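Local coordinates for protein N-formylglutamate amidohydrolase (Ralstonia eutropha, PDB 2Q7S) that binds a zinc ion and probably acts as a metal-dependent hydrolase of the N-formylglutamate amidohydrolase family, at residues Phe36-Phe41 against Asn142-Pro147; Gly98-Pro103 against Ala135-Arg140; Pro254-Glu259 against Ala269-Asp274; Pro25-Ser30 against Glu157-Arg162. All coordinates share one frame; numbering follows the deposited sequence.

Contact 1 (Phe36-Phe41 against Asn142-Pro147)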
# COMPACT_ATOMS: atom_id res chain seq x y z
N PHE A 36 -3.81 14.11 4.34
CA PHE A 36 -4.04 15.52 3.94
C PHE A 36 -5.14 15.57 2.88
O PHE A 36 -4.88 15.30 1.72
CB PHE A 36 -2.76 16.18 3.42
CG PHE A 36 -1.63 16.23 4.44
CD1 PHE A 36 -0.71 15.20 4.54
CD2 PHE A 36 -1.49 17.32 5.28
CE1 PHE A 36 0.34 15.24 5.47
CE2 PHE A 36 -0.43 17.39 6.23
CZ PHE A 36 0.47 16.36 6.33
N TYR A 37 -6.35 15.93 3.30
CA TYR A 37 -7.55 15.94 2.45
C TYR A 37 -7.61 17.25 1.59
O TYR A 37 -7.61 18.36 2.14
CB TYR A 37 -8.84 15.71 3.33
CG TYR A 37 -8.88 14.27 3.87
CD1 TYR A 37 -7.98 13.86 4.87
CD2 TYR A 37 -9.74 13.31 3.33
CE1 TYR A 37 -7.95 12.53 5.34
CE2 TYR A 37 -9.73 11.98 3.79
CZ TYR A 37 -8.82 11.59 4.79
OH TYR A 37 -8.77 10.29 5.25
N PRO A 38 -7.60 17.11 0.25
CA PRO A 38 -7.79 18.25 -0.65
C PRO A 38 -9.08 19.05 -0.46
O PRO A 38 -10.15 18.47 -0.27
CB PRO A 38 -7.76 17.59 -2.03
CG PRO A 38 -6.96 16.41 -1.85
CD PRO A 38 -7.35 15.89 -0.52
N ALA A 39 -8.97 20.37 -0.56
CA ALA A 39 -10.11 21.27 -0.44
C ALA A 39 -11.20 20.93 -1.46
O ALA A 39 -12.38 21.10 -1.20
CB ALA A 39 -9.65 22.73 -0.58
N ASP A 40 -10.81 20.42 -2.62
CA ASP A 40 -11.78 20.19 -3.71
C ASP A 40 -12.45 18.81 -3.69
O ASP A 40 -13.09 18.40 -4.67
CB ASP A 40 -11.12 20.45 -5.07
CG ASP A 40 -9.92 19.53 -5.34
OD1 ASP A 40 -9.81 18.46 -4.70
OD2 ASP A 40 -9.08 19.90 -6.18
N PHE A 41 -12.33 18.11 -2.57
CA PHE A 41 -12.97 16.81 -2.39
C PHE A 41 -14.44 16.87 -2.79
O PHE A 41 -14.90 16.08 -3.60
CB PHE A 41 -12.81 16.34 -0.92
CG PHE A 41 -12.69 14.85 -0.76
CD1 PHE A 41 -13.55 13.98 -1.42
CD2 PHE A 41 -11.70 14.31 0.05
CE1 PHE A 41 -13.45 12.63 -1.26
CE2 PHE A 41 -11.59 12.94 0.21
CZ PHE A 41 -12.47 12.10 -0.44
N ASN A 142 -3.77 13.57 -12.57
CA ASN A 142 -2.57 14.32 -12.92
C ASN A 142 -1.79 14.88 -11.72
O ASN A 142 -0.57 14.83 -11.69
CB ASN A 142 -2.92 15.47 -13.88
CG ASN A 142 -3.41 14.98 -15.20
OD1 ASN A 142 -3.12 13.84 -15.57
ND2 ASN A 142 -4.17 15.81 -15.92
N ARG A 143 -2.51 15.44 -10.75
CA ARG A 143 -1.91 16.12 -9.64
C ARG A 143 -1.39 15.19 -8.54
O ARG A 143 -0.44 15.55 -7.88
CB ARG A 143 -2.89 17.10 -9.01
CG ARG A 143 -3.42 18.13 -9.96
CD ARG A 143 -4.71 18.79 -9.37
NE ARG A 143 -5.20 19.88 -10.20
CZ ARG A 143 -6.30 20.58 -9.94
NH1 ARG A 143 -7.05 20.30 -8.88
NH2 ARG A 143 -6.67 21.56 -10.76
N TYR A 144 -2.04 14.04 -8.31
CA TYR A 144 -1.72 13.19 -7.20
C TYR A 144 -1.21 11.81 -7.62
O TYR A 144 -0.14 11.37 -7.20
CB TYR A 144 -2.91 13.10 -6.21
CG TYR A 144 -3.39 14.41 -5.70
CD1 TYR A 144 -2.86 14.97 -4.55
CD2 TYR A 144 -4.37 15.13 -6.38
CE1 TYR A 144 -3.31 16.19 -4.10
CE2 TYR A 144 -4.81 16.34 -5.93
CZ TYR A 144 -4.29 16.86 -4.80
OH TYR A 144 -4.75 18.05 -4.37
N TYR A 145 -1.94 11.12 -8.46
CA TYR A 145 -1.57 9.76 -8.85
C TYR A 145 -0.30 9.68 -9.69
O TYR A 145 0.61 8.89 -9.38
CB TYR A 145 -2.73 9.14 -9.63
CG TYR A 145 -2.56 7.68 -10.01
CD1 TYR A 145 -1.81 7.30 -11.11
CD2 TYR A 145 -3.20 6.69 -9.30
CE1 TYR A 145 -1.70 5.95 -11.48
CE2 TYR A 145 -3.11 5.37 -9.67
CZ TYR A 145 -2.34 5.01 -10.70
OH TYR A 145 -2.30 3.65 -11.03
N ARG A 146 -0.24 10.47 -10.76
CA ARG A 146 0.87 10.37 -11.70
C ARG A 146 2.22 10.69 -11.04
O ARG A 146 3.18 9.98 -11.24
CB ARG A 146 0.62 11.23 -12.93
CG ARG A 146 -0.51 10.69 -13.88
CD ARG A 146 -0.43 11.38 -15.24
NE ARG A 146 -1.69 11.32 -15.94
CZ ARG A 146 -2.09 10.30 -16.70
NH1 ARG A 146 -1.35 9.24 -16.83
NH2 ARG A 146 -3.26 10.37 -17.31
N PRO A 147 2.31 11.79 -10.26
CA PRO A 147 3.55 12.03 -9.51
C PRO A 147 3.95 10.92 -8.57
O PRO A 147 5.13 10.55 -8.54
CB PRO A 147 3.23 13.31 -8.73
CG PRO A 147 2.26 13.97 -9.52
CD PRO A 147 1.38 12.90 -10.07
O HOH W 1 -6.49 19.40 -5.52
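The backbones of the Phe36-Phe41 loop and the helical segment Asn142-Pro147 stay well apart, the nearest CA atoms, those of Pro38 and Tyr144, being 10.3 Å from each other, and long side chains span the gap. Tyr144 belongs to a wider pi-type turn, and its chi1 of -56° sends the ring out from the helix toward Pro38. The phenol and the proline lie alongside each other, pointing opposite ways, and OH of Tyr144 comes 3.7 Å from CG of Pro38. Next to it, Arg143 runs extended from CG to NE and sets NH1 3.4 Å from OD2 of Asp40, a rather long salt bridge. OD2 lies at the guanidinium edge, and the carboxylate and guanidinium planes are only 14° apart. A water ties the two halves together: it donates to OD2 of Asp40 at 2.7 Å, and sits in the plane of the Tyr144 ring, 2.5 Å from its OH. The other carboxylate oxygen of Asp40, OD1, is hydrogen-bonded to the hydroxyl of Tyr81, whose ring also meets Tyr144 edge-to-face. The loop after strand 26-30 is thus joined at the surface to helix 134-163. With an arginine, a water and a phenol around one carboxylate, the negative charge of Asp40 is probably well stabilised.

Contact 2 (Gly98-Pro103 against Ala135-Arg140)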
# COMPACT_ATOMS: atom_id res chain seq x y z
N GLY A 98 -20.64 12.08 -17.66
CA GLY A 98 -19.97 11.97 -18.96
C GLY A 98 -19.18 10.69 -19.19
O GLY A 98 -18.87 9.94 -18.25
N PRO A 99 -18.77 10.48 -20.45
CA PRO A 99 -18.04 9.28 -20.85
C PRO A 99 -16.51 9.45 -20.74
O PRO A 99 -15.96 10.52 -21.03
CB PRO A 99 -18.46 9.12 -22.30
CG PRO A 99 -18.50 10.57 -22.79
CD PRO A 99 -18.91 11.41 -21.58
N TRP A 100 -15.83 8.39 -20.33
CA TRP A 100 -14.38 8.42 -20.18
C TRP A 100 -13.77 8.24 -21.57
O TRP A 100 -14.33 7.52 -22.39
CB TRP A 100 -13.96 7.29 -19.27
CG TRP A 100 -12.58 7.37 -18.75
CD1 TRP A 100 -11.56 6.52 -19.04
CD2 TRP A 100 -12.06 8.33 -17.82
NE1 TRP A 100 -10.45 6.86 -18.34
CE2 TRP A 100 -10.71 7.98 -17.60
CE3 TRP A 100 -12.59 9.43 -17.15
CZ2 TRP A 100 -9.89 8.70 -16.75
CZ3 TRP A 100 -11.77 10.13 -16.26
CH2 TRP A 100 -10.45 9.79 -16.09
N PRO A 101 -12.65 8.94 -21.86
CA PRO A 101 -12.12 8.91 -23.22
C PRO A 101 -11.60 7.56 -23.75
O PRO A 101 -11.47 7.39 -24.97
CB PRO A 101 -10.98 9.94 -23.17
CG PRO A 101 -10.63 10.06 -21.78
CD PRO A 101 -11.89 9.87 -21.02
N THR A 102 -11.27 6.67 -22.82
CA THR A 102 -10.64 5.38 -23.08
C THR A 102 -11.41 4.27 -22.37
O THR A 102 -12.28 4.55 -21.51
CB THR A 102 -9.16 5.39 -22.57
OG1 THR A 102 -9.11 5.90 -21.24
CG2 THR A 102 -8.26 6.29 -23.47
N PRO A 103 -11.14 3.00 -22.75
CA PRO A 103 -11.79 1.86 -22.11
C PRO A 103 -11.53 1.76 -20.61
O PRO A 103 -10.39 1.97 -20.14
CB PRO A 103 -11.20 0.65 -22.84
CG PRO A 103 -10.60 1.16 -24.04
CD PRO A 103 -10.24 2.56 -23.84
N ALA A 135 -13.40 15.58 -16.10
CA ALA A 135 -12.36 16.58 -15.84
C ALA A 135 -11.82 16.52 -14.43
O ALA A 135 -10.62 16.59 -14.21
CB ALA A 135 -12.90 18.03 -16.21
N GLU A 136 -12.72 16.36 -13.45
CA GLU A 136 -12.35 16.35 -12.06
C GLU A 136 -11.49 15.13 -11.70
O GLU A 136 -10.47 15.23 -10.98
CB GLU A 136 -13.64 16.46 -11.22
CG GLU A 136 -13.77 15.60 -10.04
CD GLU A 136 -15.07 15.89 -9.27
OE1 GLU A 136 -16.10 16.25 -9.91
OE2 GLU A 136 -15.01 15.73 -8.02
N VAL A 137 -11.85 13.97 -12.24
CA VAL A 137 -11.12 12.79 -11.99
C VAL A 137 -9.78 12.87 -12.74
O VAL A 137 -8.74 12.54 -12.19
CB VAL A 137 -11.99 11.56 -12.41
CG1 VAL A 137 -11.17 10.25 -12.45
CG2 VAL A 137 -13.18 11.46 -11.43
N GLN A 138 -9.78 13.40 -13.95
CA GLN A 138 -8.54 13.55 -14.66
C GLN A 138 -7.56 14.39 -13.84
O GLN A 138 -6.40 14.06 -13.78
CB GLN A 138 -8.79 14.15 -16.04
CG GLN A 138 -9.36 13.13 -17.06
CD GLN A 138 -9.80 13.79 -18.33
OE1 GLN A 138 -10.11 14.98 -18.33
NE2 GLN A 138 -9.83 13.03 -19.45
N ARG A 139 -8.03 15.46 -13.20
CA ARG A 139 -7.16 16.35 -12.43
C ARG A 139 -6.61 15.68 -11.19
O ARG A 139 -5.41 15.83 -10.87
CB ARG A 139 -7.88 17.67 -12.14
CG ARG A 139 -8.00 18.53 -13.38
CD ARG A 139 -8.39 19.96 -13.05
NE ARG A 139 -9.77 20.05 -12.59
CZ ARG A 139 -10.82 20.28 -13.37
NH1 ARG A 139 -10.66 20.46 -14.68
NH2 ARG A 139 -12.03 20.32 -12.83
N ARG A 140 -7.44 14.89 -10.51
CA ARG A 140 -6.92 14.02 -9.44
C ARG A 140 -5.78 13.17 -9.95
O ARG A 140 -4.71 13.08 -9.30
CB ARG A 140 -7.99 13.07 -8.80
CG ARG A 140 -9.10 13.85 -8.16
CD ARG A 140 -10.00 12.98 -7.36
NE ARG A 140 -11.21 13.71 -6.94
CZ ARG A 140 -12.11 13.20 -6.11
NH1 ARG A 140 -11.93 11.98 -5.63
NH2 ARG A 140 -13.20 13.89 -5.79
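On the helical turn that sets Val137 and Gln138 against Trp100, the carboxylate oxygen OE2 of Glu136 is held by two arginines. One is Arg140, whose NH2 forms a salt bridge 3.4 Å from OE2 of Glu136, weak as a hydrogen bond with an N-H...O angle of 133°; the other is Arg130. Arg140 has further partners in the hydroxyl of Tyr128 and the carbonyl and ring of Tyr81.

The contact with the Gly98-Pro103 loop is made by other groups and is essentially apolar. The indole of Trp100 stands out from the loop with CG anti to its own N (chi1 -165°), carrying the far end of the six-membered ring to the helix. There CH2 of Trp100 lies 3.6 Å from CG of Gln138 and 3.7 Å from CG1 of Val137, while CZ3 touches the same two carbons a little less closely. The Val137 side chain is directed roughly perpendicular to that of Trp100. Gln138 instead lies alongside the indole, stretched out and pointing the other way, with its amide plane turned 56° from the ring. At the end of that amide, NE2 of Gln138 comes 3.9 Å from CG of Pro101. Pro101 also lays its CD over one face of the indole, 3.4 Å above the plane, near the rim.

The loop following strand 96-97 is in this way laid against the start of helix 134-163, where Val134 and Ile141 also touch the indole. Dispersion and the hydrophobic effect therefore carry this contact, and the charged network of Glu136 and Arg140 lies apart from it.

Contact 3 (Pro254-Glu259 against Ala269-Asp274)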
# COMPACT_ATOMS: atom_id res chain seq x y z
N PRO A 254 -5.44 -3.09 14.75
CA PRO A 254 -5.46 -3.08 16.22
C PRO A 254 -4.10 -3.24 16.83
O PRO A 254 -3.87 -2.76 17.94
CB PRO A 254 -6.39 -4.26 16.59
CG PRO A 254 -7.23 -4.43 15.50
CD PRO A 254 -6.39 -4.09 14.24
N LEU A 255 -3.19 -3.87 16.10
CA LEU A 255 -1.80 -4.02 16.51
C LEU A 255 -1.07 -2.72 16.82
O LEU A 255 -0.06 -2.73 17.50
CB LEU A 255 -1.01 -4.77 15.44
CG LEU A 255 -1.37 -6.23 15.17
CD1 LEU A 255 -0.43 -6.78 14.11
CD2 LEU A 255 -1.27 -7.03 16.42
N TYR A 256 -1.52 -1.60 16.26
CA TYR A 256 -0.80 -0.34 16.43
C TYR A 256 -1.64 0.91 16.64
O TYR A 256 -1.10 1.89 17.14
CB TYR A 256 0.16 -0.14 15.24
CG TYR A 256 -0.48 0.21 13.93
CD1 TYR A 256 -0.86 -0.78 13.05
CD2 TYR A 256 -0.67 1.52 13.58
CE1 TYR A 256 -1.41 -0.46 11.82
CE2 TYR A 256 -1.25 1.87 12.38
CZ TYR A 256 -1.61 0.86 11.48
OH TYR A 256 -2.16 1.22 10.27
N MSE A 257 -2.93 0.88 16.31
CA MSE A 257 -3.79 2.05 16.47
C MSE A 257 -5.17 1.67 16.95
O MSE A 257 -5.58 0.49 16.88
CB MSE A 257 -3.92 2.82 15.16
CG MSE A 257 -4.38 1.95 14.04
SE MSE A 257 -4.77 2.88 12.36
CE MSE A 257 -6.69 2.85 12.32
N GLU A 258 -5.88 2.69 17.40
CA GLU A 258 -7.28 2.57 17.77
C GLU A 258 -8.12 2.92 16.56
O GLU A 258 -8.08 4.04 16.06
CB GLU A 258 -7.61 3.50 18.94
CG GLU A 258 -6.88 3.17 20.20
CD GLU A 258 -7.25 1.78 20.71
OE1 GLU A 258 -8.47 1.51 20.80
OE2 GLU A 258 -6.34 0.98 21.01
N GLU A 259 -8.87 1.94 16.07
CA GLU A 259 -9.57 2.09 14.79
C GLU A 259 -10.58 3.24 14.77
O GLU A 259 -10.78 3.88 13.74
CB GLU A 259 -10.19 0.76 14.35
CG GLU A 259 -9.11 -0.36 14.08
CD GLU A 259 -9.56 -1.34 13.01
OE1 GLU A 259 -9.68 -0.87 11.85
OE2 GLU A 259 -9.82 -2.55 13.33
N ALA A 269 4.68 1.27 19.29
CA ALA A 269 6.11 1.28 19.57
C ALA A 269 6.77 -0.07 19.37
O ALA A 269 7.80 -0.19 18.71
CB ALA A 269 6.37 1.76 21.00
N THR A 270 6.17 -1.09 19.97
CA THR A 270 6.65 -2.47 19.87
C THR A 270 6.55 -3.01 18.45
O THR A 270 7.47 -3.68 17.96
CB THR A 270 5.95 -3.43 20.92
OG1 THR A 270 4.54 -3.44 20.71
CG2 THR A 270 6.20 -2.94 22.30
N LEU A 271 5.48 -2.65 17.71
CA LEU A 271 5.40 -3.10 16.32
C LEU A 271 6.44 -2.44 15.43
O LEU A 271 7.11 -3.11 14.61
CB LEU A 271 4.00 -2.86 15.75
CG LEU A 271 3.80 -3.38 14.34
CD1 LEU A 271 3.92 -4.91 14.32
CD2 LEU A 271 2.47 -2.88 13.81
N GLN A 272 6.61 -1.12 15.60
CA GLN A 272 7.61 -0.36 14.85
C GLN A 272 9.01 -0.94 15.11
O GLN A 272 9.80 -1.09 14.21
CB GLN A 272 7.60 1.10 15.31
CG GLN A 272 8.46 2.06 14.48
CD GLN A 272 8.38 3.50 14.98
OE1 GLN A 272 8.64 3.78 16.14
NE2 GLN A 272 7.98 4.41 14.10
N ARG A 273 9.29 -1.25 16.36
CA ARG A 273 10.57 -1.87 16.75
C ARG A 273 10.75 -3.22 16.04
O ARG A 273 11.72 -3.46 15.36
CB ARG A 273 10.64 -2.02 18.27
CG ARG A 273 11.85 -2.83 18.76
CD ARG A 273 11.49 -4.31 19.09
NE ARG A 273 10.57 -4.59 20.23
CZ ARG A 273 10.22 -3.79 21.26
NH1 ARG A 273 10.68 -2.54 21.42
NH2 ARG A 273 9.37 -4.26 22.18
N ASP A 274 9.75 -4.08 16.14
CA ASP A 274 9.76 -5.35 15.41
C ASP A 274 9.96 -5.20 13.90
O ASP A 274 10.72 -5.97 13.28
CB ASP A 274 8.49 -6.16 15.70
CG ASP A 274 8.45 -6.67 17.11
OD1 ASP A 274 9.46 -6.54 17.85
OD2 ASP A 274 7.39 -7.19 17.49
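Leu271 has the largest share of this interface, followed by Leu255 and Tyr256. The three join the C-terminal helix 267-289 of the alpha/beta fold to the turn that follows the long sheet strand 244-252, just where the chain enters a small beta hairpin, strands 257-258 and 263-264. The CA atoms of Tyr256 and Leu271 approach to 6.8 Å. Leu271 points from the helix at the turn and does the touching with one methyl, CD2. Its chi1 of -176° puts CG opposite the backbone N, from where CD2 of Leu271 reaches to 3.9 Å from CB and 4.0 Å from CD1 of Tyr256. The same methyl lies 4.3 Å from CB of Leu255, at the end of a short 3-10 turn, and so it sits beside the roots of both side chains.

The CB of Tyr256 faces the helix, but its chi1 of 72° turns the ring away, toward the interior. There its hydroxyl is hydrogen-bonded to the carbonyl of Thr56 and to OG of Ser173, while Leu61 and Ile251 pack against both Tyr256 and Leu271. The Tyr256 side chain comes within about 5 Å of that of Asp55, a zinc ligand, and about 9 Å of the metal itself, close to the zinc site but too far to ligate the metal. Against one face of its ring lies CG of the selenomethionine Met257, 3.5 Å above the plane of the Tyr256 ring and displaced to its periphery.

Contact 4 (Pro25-Ser30 against Glu157-Arg162)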
# COMPACT_ATOMS: atom_id res chain seq x y z
N PRO A 25 18.72 -2.31 -3.36
CA PRO A 25 17.48 -2.28 -4.17
C PRO A 25 16.24 -2.82 -3.42
O PRO A 25 15.64 -3.84 -3.82
CB PRO A 25 17.79 -3.22 -5.31
CG PRO A 25 18.78 -4.24 -4.73
CD PRO A 25 19.57 -3.48 -3.67
N LEU A 26 15.91 -2.16 -2.35
CA LEU A 26 14.71 -2.38 -1.56
C LEU A 26 13.93 -1.10 -1.68
O LEU A 26 14.32 -0.04 -1.16
CB LEU A 26 15.09 -2.66 -0.12
CG LEU A 26 13.88 -2.75 0.82
CD1 LEU A 26 13.13 -4.01 0.55
CD2 LEU A 26 14.38 -2.63 2.27
N VAL A 27 12.81 -1.17 -2.39
CA VAL A 27 11.98 0.02 -2.62
C VAL A 27 10.62 -0.29 -2.00
O VAL A 27 10.04 -1.34 -2.30
CB VAL A 27 11.81 0.29 -4.13
CG1 VAL A 27 10.84 1.47 -4.40
CG2 VAL A 27 13.16 0.52 -4.76
N CYS A 28 10.14 0.60 -1.13
CA CYS A 28 8.93 0.35 -0.34
C CYS A 28 7.94 1.48 -0.54
O CYS A 28 8.33 2.65 -0.49
CB CYS A 28 9.29 0.17 1.13
SG CYS A 28 10.36 -1.21 1.43
N ASP A 29 6.67 1.17 -0.85
CA ASP A 29 5.70 2.24 -0.88
C ASP A 29 4.49 2.03 0.06
O ASP A 29 4.07 0.94 0.26
CB ASP A 29 5.30 2.62 -2.27
CG ASP A 29 4.32 1.72 -2.87
OD1 ASP A 29 4.60 0.52 -2.92
OD2 ASP A 29 3.27 2.23 -3.34
N SER A 30 4.04 3.14 0.64
CA SER A 30 2.86 3.21 1.51
C SER A 30 1.85 4.11 0.74
O SER A 30 1.80 5.36 0.93
CB SER A 30 3.24 3.76 2.90
OG SER A 30 2.16 3.96 3.81
N GLU A 157 12.89 1.25 -11.10
CA GLU A 157 13.75 1.13 -12.26
C GLU A 157 15.20 1.60 -12.00
O GLU A 157 16.11 1.07 -12.61
CB GLU A 157 13.16 1.88 -13.44
CG GLU A 157 11.84 1.35 -13.91
CD GLU A 157 11.88 -0.11 -14.31
OE1 GLU A 157 12.86 -0.57 -14.96
OE2 GLU A 157 10.90 -0.80 -13.99
N GLY A 158 15.38 2.62 -11.18
CA GLY A 158 16.67 3.04 -10.76
C GLY A 158 17.41 1.93 -9.99
O GLY A 158 18.55 1.66 -10.29
N ALA A 159 16.75 1.35 -9.00
CA ALA A 159 17.26 0.21 -8.28
C ALA A 159 17.68 -0.91 -9.22
O ALA A 159 18.79 -1.42 -9.12
CB ALA A 159 16.21 -0.30 -7.26
N TYR A 160 16.78 -1.31 -10.13
CA TYR A 160 17.02 -2.42 -10.96
C TYR A 160 18.19 -2.07 -11.90
O TYR A 160 19.05 -2.89 -12.15
CB TYR A 160 15.77 -2.77 -11.79
CG TYR A 160 16.01 -3.94 -12.68
CD1 TYR A 160 15.80 -5.20 -12.23
CD2 TYR A 160 16.54 -3.78 -13.96
CE1 TYR A 160 16.07 -6.29 -13.02
CE2 TYR A 160 16.80 -4.87 -14.77
CZ TYR A 160 16.56 -6.12 -14.28
OH TYR A 160 16.79 -7.24 -15.08
N GLN A 161 18.22 -0.84 -12.41
CA GLN A 161 19.27 -0.48 -13.35
C GLN A 161 20.64 -0.56 -12.71
O GLN A 161 21.60 -1.02 -13.32
CB GLN A 161 19.04 0.91 -13.87
CG GLN A 161 20.01 1.30 -15.00
CD GLN A 161 19.46 2.39 -15.85
OE1 GLN A 161 18.81 2.12 -16.85
NE2 GLN A 161 19.67 3.65 -15.44
N ARG A 162 20.75 -0.11 -11.46
CA ARG A 162 22.06 -0.17 -10.74
C ARG A 162 22.40 -1.59 -10.24
O ARG A 162 23.54 -2.04 -10.33
CB ARG A 162 22.02 0.77 -9.59
CG ARG A 162 23.14 0.61 -8.61
CD ARG A 162 23.19 1.71 -7.64
NE ARG A 162 24.19 1.37 -6.65
CZ ARG A 162 24.40 2.05 -5.53
NH1 ARG A 162 23.70 3.13 -5.25
NH2 ARG A 162 25.30 1.60 -4.70
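Strand 26-30 and the helical segment Glu157-Arg162 come closest at the beginning of the strand, where the CA atoms of Pro25 and Ala159 are only 4.8 Å apart; beyond Val27 the strand draws away from this part of the helix. The close approach is consistent with the small side chain of Ala159. Its methyl CB lies 3.9 Å from CB of Pro25 and 4.0 Å from CG2 of Val27, so one methyl touches both the proline ring and one branch of the valine. Residues alternate along the strand: Pro25 and Val27 face the helix, whereas Leu26 turns its side chain from it. In Val27, CG1 is anti to the backbone N (chi1 175°), which leaves CG2 as the methyl offered to Ala159.

This is the helix-on-sheet layering of an alpha/beta fold. Strand 26-30 runs parallel between strands 71-75 and 166-174 in the mixed sheet, and helix 134-163, packed over it, leads directly into strand 166-174. The preceding turns of the helix complete the surroundings of Val27 with Leu152, Ala155 and Val156, and farther along the strand OD2 of Asp29 is hydrogen-bonded to the hydroxyl of Tyr148. Ala159 meets Val166 as well, while Pro25 packs on Phe163 and Trp167.

From the N terminus, residues 25-30 open contact 4, residues 36-41 open contact 1 and residues 98-103 open contact 2. All three close on helix 134-163 in reverse order, at 135-140, 142-147 and 157-162, so their loops lie one within another without crossing. The long helix thereby gathers a sheet strand, the loop after it and the loop after strand 96-97 along its length. Contacts 1 and 2, with centres 15 Å apart, touch where the carbonyl O of Phe41 meets the guanidinium of Arg140. Contact 3 follows in series as a short local loop, on the opposite side of the chain's centre from contact 2, joining the turn after strand 244-252 to the C-terminal helix.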